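Local coordinates for protein dally-like, isoform A (Drosophila melanogaster, PDB 6XTZ) that is a cell-surface glypican that binds Wnt and Hedgehog proteins and probably shields the palmitoleoyl group of Wnt in its helical core, enabling signalling at a distance, at residues A[529-532]-A[533-537]; A[266-269]-A[270-273]; A[199-202]-A[203-207]; A[446-449]-A[450-454]. The protein carries 5 engineered substitutions. One frame throughout, in Å; residues are numbered along the deposited sequence.

Interaction 1: residues A[529-532]-A[533-537]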
loop_
_atom_site.group_PDB
_atom_site.type_symbol
_atom_site.label_atom_id
_atom_site.label_comp_id
_atom_site.label_asym_id
_atom_site.label_seq_id
_atom_site.Cartn_x
_atom_site.Cartn_y
_atom_site.Cartn_z
ATOM N N ALA A 529 -1.126 7.449 -4.271
ATOM C CA ALA A 529 -2.077 6.751 -3.414
ATOM C C ALA A 529 -2.103 7.340 -2.010
ATOM O O ALA A 529 -3.150 7.321 -1.351
ATOM C CB ALA A 529 -1.744 5.261 -3.362
ATOM N N ILE A 530 -0.970 7.865 -1.538
ATOM C CA ILE A 530 -0.922 8.454 -0.204
ATOM C C ILE A 530 -1.764 9.722 -0.149
ATOM O O ILE A 530 -2.400 10.019 0.869
ATOM C CB ILE A 530 0.540 8.715 0.202
ATOM C CG1 ILE A 530 1.310 7.396 0.271
ATOM C CG2 ILE A 530 0.615 9.443 1.537
ATOM C CD1 ILE A 530 2.787 7.568 0.511
ATOM N N VAL A 531 -1.790 10.487 -1.242
ATOM C CA VAL A 531 -2.618 11.687 -1.284
ATOM C C VAL A 531 -4.095 11.319 -1.231
ATOM O O VAL A 531 -4.889 11.973 -0.542
ATOM C CB VAL A 531 -2.281 12.523 -2.533
ATOM C CG1 VAL A 531 -3.234 13.703 -2.661
ATOM C CG2 VAL A 531 -0.842 13.004 -2.473
ATOM N N HIS A 532 -4.489 10.262 -1.944
ATOM C CA HIS A 532 -5.889 9.846 -1.930
ATOM C C HIS A 532 -6.291 9.300 -0.565
ATOM O O HIS A 532 -7.410 9.544 -0.100
ATOM C CB HIS A 532 -6.139 8.808 -3.022
ATOM C CG HIS A 532 -5.907 9.323 -4.408
ATOM N ND1 HIS A 532 -5.915 8.505 -5.517
ATOM C CD2 HIS A 532 -5.660 10.573 -4.864
ATOM C CE1 HIS A 532 -5.683 9.230 -6.597
ATOM N NE2 HIS A 532 -5.524 10.488 -6.228
ATOM N N LEU A 533 -5.391 8.567 0.095
ATOM C CA LEU A 533 -5.692 8.060 1.430
ATOM C C LEU A 533 -5.856 9.197 2.432
ATOM O O LEU A 533 -6.762 9.164 3.273
ATOM C CB LEU A 533 -4.594 7.100 1.888
ATOM C CG LEU A 533 -4.544 5.739 1.194
ATOM C CD1 LEU A 533 -3.309 4.971 1.634
ATOM C CD2 LEU A 533 -5.804 4.941 1.488
ATOM N N ARG A 534 -4.990 10.211 2.360
ATOM C CA ARG A 534 -5.105 11.343 3.277
ATOM C C ARG A 534 -6.380 12.136 3.018
ATOM O O ARG A 534 -7.066 12.543 3.963
ATOM C CB ARG A 534 -3.879 12.246 3.159
ATOM C CG ARG A 534 -2.595 11.618 3.675
ATOM C CD ARG A 534 -1.419 12.571 3.545
ATOM N NE ARG A 534 -0.172 11.962 3.997
ATOM C CZ ARG A 534 1.013 12.560 3.944
ATOM N NH1 ARG A 534 1.116 13.789 3.458
ATOM N NH2 ARG A 534 2.098 11.927 4.376
ATOM N N ASN A 535 -6.709 12.369 1.745
ATOM C CA ASN A 535 -7.961 13.045 1.421
ATOM C C ASN A 535 -9.160 12.229 1.885
ATOM O O ASN A 535 -10.123 12.782 2.428
ATOM C CB ASN A 535 -8.043 13.311 -0.082
ATOM C CG ASN A 535 -7.080 14.390 -0.538
ATOM O OD1 ASN A 535 -6.756 15.306 0.216
ATOM N ND2 ASN A 535 -6.621 14.287 -1.779
ATOM N N ALA A 536 -9.115 10.908 1.686
ATOM C CA ALA A 536 -10.219 10.057 2.112
ATOM C C ALA A 536 -10.369 10.048 3.627
ATOM O O ALA A 536 -11.489 9.942 4.139
ATOM C CB ALA A 536 -10.020 8.635 1.589
ATOM N N TYR A 537 -9.257 10.157 4.359
ATOM C CA TYR A 537 -9.332 10.204 5.815
ATOM C C TYR A 537 -10.021 11.476 6.296
ATOM O O TYR A 537 -10.813 11.438 7.244
ATOM C CB TYR A 537 -7.930 10.094 6.416
ATOM C CG TYR A 537 -7.900 10.235 7.921
ATOM C CD1 TYR A 537 -8.312 9.194 8.742
ATOM C CD2 TYR A 537 -7.455 11.406 8.522
ATOM C CE1 TYR A 537 -8.287 9.316 10.120
ATOM C CE2 TYR A 537 -7.426 11.538 9.898
ATOM C CZ TYR A 537 -7.843 10.489 10.691
ATOM O OH TYR A 537 -7.815 10.610 12.061
#
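Ile530 and Arg534 lie side by side, one helical turn apart, and their contact is apolar despite the charge. The methyl CG2 of Ile530 sits over one face of the guanidinium, 3.6 Å from Arg534 NE. The long aliphatic stem of Arg534 runs extended past the isoleucine, which suits a residue that must leave the helix surface with its charge outward. Val531 and Asn535 likewise lie side by side: Val531 CG1, placed anti to the backbone N (chi1 174°), comes within 3.5 Å of Asn535 ND2.

Both pairs are i/i+4 neighbours on helix 513-538, one of the long rods of the all-helical glypican core. Inward, Leu533 and Ala529 meet helix 185-216, the small alanine allowing close approach, while Ile530 rests on helix 263-283.

The hydrogen bonds across the contact are those of the alpha-helical backbone: Arg534 N to Ile530 O is 3.0 Å, and Ala536 N to His532 O is 2.8 Å. Asn535 also uses its OD1, which accepts from Gln540 NE2. A leucine in place of Asn535 would probably leave that Gln540 amide without its mate. His532 ND1 makes a weak hydrogen bond to a glycerol that probably comes from the crystallisation liquor.

Interaction 2: residues A[266-269]-A[270-273]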
loop_
_atom_site.group_PDB
_atom_site.type_symbol
_atom_site.label_atom_id
_atom_site.label_comp_id
_atom_site.label_asym_id
_atom_site.label_seq_id
_atom_site.Cartn_x
_atom_site.Cartn_y
_atom_site.Cartn_z
ATOM N N ASP A 266 11.213 3.377 0.518
ATOM C CA ASP A 266 10.994 2.870 1.868
ATOM C C ASP A 266 10.280 3.897 2.740
ATOM O O ASP A 266 9.346 3.553 3.471
ATOM C CB ASP A 266 12.328 2.466 2.492
ATOM C CG ASP A 266 12.232 2.249 3.985
ATOM O OD1 ASP A 266 11.372 1.455 4.419
ATOM O OD2 ASP A 266 13.027 2.866 4.723
ATOM N N SER A 267 10.703 5.162 2.675
ATOM C CA SER A 267 10.096 6.178 3.530
ATOM C C SER A 267 8.647 6.439 3.136
ATOM O O SER A 267 7.778 6.577 4.005
ATOM C CB SER A 267 10.915 7.470 3.479
ATOM O OG SER A 267 10.917 8.029 2.178
ATOM N N GLU A 268 8.364 6.501 1.833
ATOM C CA GLU A 268 6.986 6.694 1.396
ATOM C C GLU A 268 6.128 5.466 1.676
ATOM O O GLU A 268 4.917 5.596 1.888
ATOM C CB GLU A 268 6.946 7.046 -0.091
ATOM C CG GLU A 268 7.621 8.364 -0.434
ATOM C CD GLU A 268 6.912 9.568 0.165
ATOM O OE1 GLU A 268 5.743 9.436 0.587
ATOM O OE2 GLU A 268 7.526 10.652 0.210
ATOM N N TRP A 269 6.730 4.274 1.680
ATOM C CA TRP A 269 5.992 3.073 2.059
ATOM C C TRP A 269 5.494 3.174 3.495
ATOM O O TRP A 269 4.384 2.729 3.810
ATOM C CB TRP A 269 6.874 1.838 1.876
ATOM C CG TRP A 269 6.166 0.531 2.090
ATOM C CD1 TRP A 269 6.091 -0.181 3.252
ATOM C CD2 TRP A 269 5.446 -0.227 1.109
ATOM N NE1 TRP A 269 5.366 -1.333 3.056
ATOM C CE2 TRP A 269 4.957 -1.384 1.750
ATOM C CE3 TRP A 269 5.168 -0.039 -0.250
ATOM C CZ2 TRP A 269 4.205 -2.347 1.079
ATOM C CZ3 TRP A 269 4.422 -0.996 -0.913
ATOM C CH2 TRP A 269 3.948 -2.136 -0.248
ATOM N N GLU A 270 6.303 3.762 4.380
ATOM C CA GLU A 270 5.852 4.007 5.745
ATOM C C GLU A 270 4.708 5.011 5.773
ATOM O O GLU A 270 3.752 4.848 6.541
ATOM C CB GLU A 270 7.019 4.491 6.607
ATOM C CG GLU A 270 8.101 3.448 6.829
ATOM C CD GLU A 270 9.152 3.901 7.823
ATOM O OE1 GLU A 270 9.009 5.010 8.377
ATOM O OE2 GLU A 270 10.124 3.150 8.049
ATOM N N ASN A 271 4.786 6.058 4.946
ATOM C CA ASN A 271 3.674 7.000 4.846
ATOM C C ASN A 271 2.420 6.308 4.329
ATOM O O ASN A 271 1.307 6.604 4.778
ATOM C CB ASN A 271 4.047 8.173 3.937
ATOM C CG ASN A 271 5.165 9.025 4.506
ATOM O OD1 ASN A 271 5.424 9.012 5.709
ATOM N ND2 ASN A 271 5.828 9.780 3.641
ATOM N N PHE A 272 2.583 5.382 3.380
ATOM C CA PHE A 272 1.448 4.606 2.892
ATOM C C PHE A 272 0.836 3.765 4.005
ATOM O O PHE A 272 -0.391 3.694 4.135
ATOM C CB PHE A 272 1.884 3.717 1.726
ATOM C CG PHE A 272 0.940 2.582 1.443
ATOM C CD1 PHE A 272 -0.220 2.792 0.716
ATOM C CD2 PHE A 272 1.216 1.301 1.899
ATOM C CE1 PHE A 272 -1.089 1.749 0.452
ATOM C CE2 PHE A 272 0.350 0.255 1.642
ATOM C CZ PHE A 272 -0.806 0.480 0.920
ATOM N N ALA A 273 1.674 3.117 4.818
ATOM C CA ALA A 273 1.158 2.271 5.889
ATOM C C ALA A 273 0.458 3.098 6.961
ATOM O O ALA A 273 -0.537 2.654 7.544
ATOM C CB ALA A 273 2.287 1.447 6.502
HETATM O O HOH W 1 10.835 1.093 6.773
#
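Glu268 and Asn271 join their side chains through one hydrogen bond, Asn271 ND2 to Glu268 OE1, 3.1 Å long and fairly straight at 160°. The donor lies above the carboxylate plane, while OE1 stays close to the amide plane. A bend in the glutamate chain at chi2 (-66°) turns its carboxylate towards the asparagine. Ile530 of helix 513-538 packs on both side chains, against CB of Asn271 and beside the carboxylate end of Glu268. Their polar ends suit the border with the surface.

The tight part is aromatic: Trp269 and Phe272, three residues apart on helix 263-283, have ring centroids 5.4 Å apart and planes inclined at 44°. In this bundle of long helices, the core of the glypican fold, both rings enter the interior and meet Ala210 of helix 185-216, whose small side chain leaves room for them. The indole also donates through NE1 to Tyr456 O and meets Trp460 edge-to-face.

The looser side belongs to Asp266 and Glu270, whose carboxylates keep apart, Asp266 OD1 being 4.2 Å from Glu270 OE2, with a water modelled between them at doubtfully short distances. A salt bridge from Lys458 to Glu270 OE2 probably eases the repulsion.

Interaction 3: residues A[199-202]-A[203-207]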
loop_
_atom_site.group_PDB
_atom_site.type_symbol
_atom_site.label_atom_id
_atom_site.label_comp_id
_atom_site.label_asym_id
_atom_site.label_seq_id
_atom_site.Cartn_x
_atom_site.Cartn_y
_atom_site.Cartn_z
ATOM N N ALA A 199 -13.764 6.556 1.102
ATOM C CA ALA A 199 -12.804 5.867 1.957
ATOM C C ALA A 199 -12.750 4.377 1.644
ATOM O O ALA A 199 -11.673 3.770 1.676
ATOM C CB ALA A 199 -13.149 6.096 3.428
ATOM N N THR A 200 -13.898 3.772 1.333
ATOM C CA THR A 200 -13.927 2.339 1.054
ATOM C C THR A 200 -13.209 2.019 -0.251
ATOM O O THR A 200 -12.393 1.090 -0.311
ATOM C CB THR A 200 -15.371 1.840 1.009
ATOM O OG1 THR A 200 -16.033 2.176 2.236
ATOM C CG2 THR A 200 -15.407 0.331 0.816
ATOM N N ARG A 201 -13.498 2.778 -1.309
ATOM C CA ARG A 201 -12.852 2.534 -2.594
ATOM C C ARG A 201 -11.357 2.818 -2.521
ATOM O O ARG A 201 -10.541 2.017 -2.990
ATOM C CB ARG A 201 -13.507 3.382 -3.684
ATOM C CG ARG A 201 -12.668 3.486 -4.944
ATOM C CD ARG A 201 -13.408 4.176 -6.075
ATOM N NE ARG A 201 -12.512 4.469 -7.191
ATOM C CZ ARG A 201 -12.155 3.587 -8.119
ATOM N NH1 ARG A 201 -12.617 2.343 -8.074
ATOM N NH2 ARG A 201 -11.334 3.947 -9.096
ATOM N N THR A 202 -10.980 3.957 -1.933
ATOM C CA THR A 202 -9.570 4.328 -1.865
ATOM C C THR A 202 -8.765 3.308 -1.068
ATOM O O THR A 202 -7.612 3.014 -1.406
ATOM C CB THR A 202 -9.427 5.723 -1.258
ATOM O OG1 THR A 202 -10.222 6.652 -2.006
ATOM C CG2 THR A 202 -7.973 6.177 -1.280
ATOM N N TYR A 203 -9.361 2.751 -0.011
ATOM C CA TYR A 203 -8.677 1.752 0.803
ATOM C C TYR A 203 -8.254 0.555 -0.043
ATOM O O TYR A 203 -7.096 0.121 0.003
ATOM C CB TYR A 203 -9.601 1.315 1.940
ATOM C CG TYR A 203 -8.950 0.507 3.041
ATOM C CD1 TYR A 203 -8.067 1.099 3.934
ATOM C CD2 TYR A 203 -9.250 -0.839 3.210
ATOM C CE1 TYR A 203 -7.485 0.367 4.951
ATOM C CE2 TYR A 203 -8.673 -1.579 4.223
ATOM C CZ TYR A 203 -7.791 -0.971 5.090
ATOM O OH TYR A 203 -7.213 -1.701 6.102
ATOM N N GLY A 204 -9.182 0.015 -0.837
ATOM C CA GLY A 204 -8.846 -1.097 -1.709
ATOM C C GLY A 204 -8.006 -0.713 -2.906
ATOM O O GLY A 204 -7.160 -1.498 -3.349
ATOM N N GLN A 205 -8.220 0.484 -3.454
ATOM C CA GLN A 205 -7.446 0.895 -4.622
ATOM C C GLN A 205 -5.995 1.188 -4.253
ATOM O O GLN A 205 -5.073 0.819 -4.991
ATOM C CB GLN A 205 -8.082 2.118 -5.284
ATOM C CG GLN A 205 -9.415 1.836 -5.953
ATOM C CD GLN A 205 -9.301 0.846 -7.091
ATOM O OE1 GLN A 205 -8.280 0.786 -7.778
ATOM N NE2 GLN A 205 -10.348 0.054 -7.293
ATOM N N ALA A 206 -5.776 1.850 -3.115
ATOM C CA ALA A 206 -4.413 2.118 -2.668
ATOM C C ALA A 206 -3.680 0.826 -2.333
ATOM O O ALA A 206 -2.477 0.705 -2.587
ATOM C CB ALA A 206 -4.426 3.060 -1.463
ATOM N N LEU A 207 -4.388 -0.151 -1.761
ATOM C CA LEU A 207 -3.757 -1.433 -1.468
ATOM C C LEU A 207 -3.364 -2.156 -2.751
ATOM O O LEU A 207 -2.320 -2.817 -2.802
ATOM C CB LEU A 207 -4.692 -2.299 -0.623
ATOM C CG LEU A 207 -4.164 -3.689 -0.255
ATOM C CD1 LEU A 207 -2.872 -3.586 0.547
ATOM C CD2 LEU A 207 -5.211 -4.482 0.508
#
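Thr202, Tyr203 and Gln205 bury the most surface here. With Gln205 CG beside the backbone N (chi1 -69°), it lies over the centre of one guanidinium face of Arg201, 3.8 Å above the plane; the bend at chi2 then folds the amide over the same group. The amide is inclined 33° to the guanidinium, and Gln205 NE2 lies 3.3 Å from Arg201 NH1; as both are donors, this is contact without a hydrogen bond. The arginine's NH1 is instead given to the carbonyl of Phe132, with a weaker bond to Ala133 O. An alanine in place of Gln205 would probably uncover that face of the guanidinium and open a gap beside it, leaving the Phe132 and Ala133 carbonyls to hold the arginine.

Thr202 suits this place because its hydroxyl is satisfied within the helix, by Val198 O, while its methyl packs against Leu533 of helix 513-538. Thr202 O receives Ala206 N at 2.8 Å. These residues belong to helix 185-216, central in the glypican bundle, flanked by helices 51-110, 263-283, 441-455 and 513-538.

The CB of buried Tyr203 passes 3.2 Å from Ala199 O, and the ring, with CG anti to the backbone N (chi1 -168°), reaches away to meet Phe87 edge-to-face and pack on Met276. The bond from Gly204 N to Thr200 O is weak, 3.4 Å long. Gly204 and Ala206 keep this turn slim, and Ala206 lets Leu533 come close.

Interaction 4: residues A[446-449]-A[450-454]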
loop_
_atom_site.group_PDB
_atom_site.type_symbol
_atom_site.label_atom_id
_atom_site.label_comp_id
_atom_site.label_asym_id
_atom_site.label_seq_id
_atom_site.Cartn_x
_atom_site.Cartn_y
_atom_site.Cartn_z
ATOM N N VAL A 446 -11.268 -5.648 6.539
ATOM C CA VAL A 446 -10.588 -4.388 6.829
ATOM C C VAL A 446 -9.583 -4.574 7.961
ATOM O O VAL A 446 -8.458 -4.062 7.899
ATOM C CB VAL A 446 -11.613 -3.285 7.153
ATOM C CG1 VAL A 446 -10.916 -2.065 7.739
ATOM C CG2 VAL A 446 -12.384 -2.894 5.901
ATOM N N ARG A 447 -9.964 -5.310 9.009
ATOM C CA ARG A 447 -9.023 -5.592 10.090
ATOM C C ARG A 447 -7.871 -6.462 9.605
ATOM O O ARG A 447 -6.726 -6.282 10.034
ATOM C CB ARG A 447 -9.735 -6.270 11.261
ATOM C CG ARG A 447 -10.749 -5.404 11.988
ATOM C CD ARG A 447 -11.304 -6.137 13.199
ATOM N NE ARG A 447 -12.662 -5.709 13.525
ATOM C CZ ARG A 447 -12.955 -4.665 14.292
ATOM N NH1 ARG A 447 -11.982 -3.930 14.818
ATOM N NH2 ARG A 447 -14.220 -4.353 14.532
ATOM N N ASP A 448 -8.159 -7.419 8.719
ATOM C CA ASP A 448 -7.107 -8.280 8.187
ATOM C C ASP A 448 -6.087 -7.468 7.400
ATOM O O ASP A 448 -4.876 -7.588 7.619
ATOM C CB ASP A 448 -7.724 -9.373 7.314
ATOM C CG ASP A 448 -6.710 -10.408 6.865
ATOM O OD1 ASP A 448 -5.579 -10.414 7.397
ATOM O OD2 ASP A 448 -7.047 -11.220 5.979
ATOM N N ILE A 449 -6.564 -6.627 6.481
ATOM C CA ILE A 449 -5.672 -5.773 5.703
ATOM C C ILE A 449 -4.905 -4.825 6.615
ATOM O O ILE A 449 -3.693 -4.635 6.458
ATOM C CB ILE A 449 -6.475 -5.006 4.637
ATOM C CG1 ILE A 449 -6.978 -5.967 3.557
ATOM C CG2 ILE A 449 -5.644 -3.877 4.043
ATOM C CD1 ILE A 449 -7.995 -5.353 2.621
ATOM N N ARG A 450 -5.597 -4.227 7.588
ATOM C CA ARG A 450 -4.953 -3.268 8.482
ATOM C C ARG A 450 -3.801 -3.908 9.247
ATOM O O ARG A 450 -2.745 -3.288 9.429
ATOM C CB ARG A 450 -5.982 -2.689 9.453
ATOM C CG ARG A 450 -5.416 -1.680 10.436
ATOM C CD ARG A 450 -6.457 -1.280 11.472
ATOM N NE ARG A 450 -5.978 -0.214 12.346
ATOM C CZ ARG A 450 -6.707 0.346 13.308
ATOM N NH1 ARG A 450 -7.951 -0.062 13.524
ATOM N NH2 ARG A 450 -6.192 1.311 14.056
ATOM N N GLN A 451 -3.979 -5.151 9.698
ATOM C CA GLN A 451 -2.921 -5.818 10.446
ATOM C C GLN A 451 -1.756 -6.196 9.541
ATOM O O GLN A 451 -0.591 -6.087 9.940
ATOM C CB GLN A 451 -3.477 -7.053 11.154
ATOM C CG GLN A 451 -2.465 -7.766 12.034
ATOM C CD GLN A 451 -1.920 -6.874 13.132
ATOM O OE1 GLN A 451 -2.672 -6.180 13.817
ATOM N NE2 GLN A 451 -0.603 -6.884 13.303
ATOM N N ARG A 452 -2.046 -6.642 8.316
ATOM C CA ARG A 452 -0.971 -7.048 7.418
ATOM C C ARG A 452 -0.207 -5.841 6.888
ATOM O O ARG A 452 1.020 -5.896 6.739
ATOM C CB ARG A 452 -1.532 -7.891 6.273
ATOM C CG ARG A 452 -2.146 -9.203 6.740
ATOM C CD ARG A 452 -2.708 -10.011 5.585
ATOM N NE ARG A 452 -3.473 -11.162 6.056
ATOM C CZ ARG A 452 -2.959 -12.368 6.276
ATOM N NH1 ARG A 452 -1.669 -12.592 6.064
ATOM N NH2 ARG A 452 -3.737 -13.354 6.705
ATOM N N VAL A 453 -0.907 -4.740 6.600
ATOM C CA VAL A 453 -0.213 -3.510 6.228
ATOM C C VAL A 453 0.629 -3.013 7.395
ATOM O O VAL A 453 1.729 -2.476 7.208
ATOM C CB VAL A 453 -1.218 -2.446 5.748
ATOM C CG1 VAL A 453 -0.521 -1.115 5.510
ATOM C CG2 VAL A 453 -1.905 -2.910 4.472
ATOM N N LYS A 454 0.134 -3.201 8.621
ATOM C CA LYS A 454 0.929 -2.891 9.803
ATOM C C LYS A 454 2.182 -3.755 9.861
ATOM O O LYS A 454 3.243 -3.294 10.301
ATOM C CB LYS A 454 0.082 -3.085 11.061
ATOM C CG LYS A 454 0.546 -2.299 12.274
ATOM C CD LYS A 454 -0.283 -2.665 13.498
ATOM C CE LYS A 454 -0.237 -1.569 14.550
ATOM N NZ LYS A 454 -0.924 -0.333 14.081
#
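Val446 begins the turn by accepting Arg450 N at Val446 O, 2.9 Å away. The aliphatic CB of Arg450 passes Val446 O at 3.2 Å, and the extended chain beyond it carries the guanidinium off to a salt bridge between NE and Asp277 OD1. Val446 itself, short and branched, faces inward onto Phe87 of helix 51-110.

Arg447 O, on the outer side, takes Gln451 N at 3.0 Å, and the charged end of Arg447 points away from this turn.

With Asp448 CG anti to the backbone N (chi1 -173°), its carboxylate reaches the NE edge of the Arg452 guanidinium, the two side chains crossing at a slant. Arg452 NE donates to Asp448 OD1 at 2.6 Å, from the syn side though somewhat out of the carboxylate plane, in a bent bond of 142°. The carboxylate and guanidinium planes are 64° apart, so the pair forms a single-bond salt bridge and not a flat two-bond fork. OD2 has a second cation, Lys83 NZ of helix 51-110.

Ile449 CG2, facing the bundle interior, lies beside Val453 CG2 at 3.9 Å, the branched side chains pointing the same way; both meet Leu207 of helix 185-216, and Ile449 also meets Tyr203.

Charge on one face and branched hydrocarbon on another make helix 441-455 amphipathic. Two cations around Asp448 would probably stabilise its ionised form, and the one from Lys83 ties this helix to helix 51-110.

Overall arrangement
Interactions 1 to 4 sit on four helices of one bundle, with interaction 3 touching all the others. Its Thr202 and Ala206 meet Leu533 of interaction 1, the nearest approach there being Thr202 CG2 to His532 O at 3.6 Å. Phe272 of interaction 2 reaches Ala206 O through CE1, 3.5 Å away, and Ile530 CD1 presses to within 3.2 Å of Glu268 O. Towards interaction 4, Tyr203 OH lies 3.2 Å from Val446 O, a weak hydrogen bond. Interactions 1 and 4 do not touch, their centres being about 17 Å apart. The bound O-palmitoleoyl serine is about 9 Å from the side chain of Thr200 and about 11 Å from that of Val446.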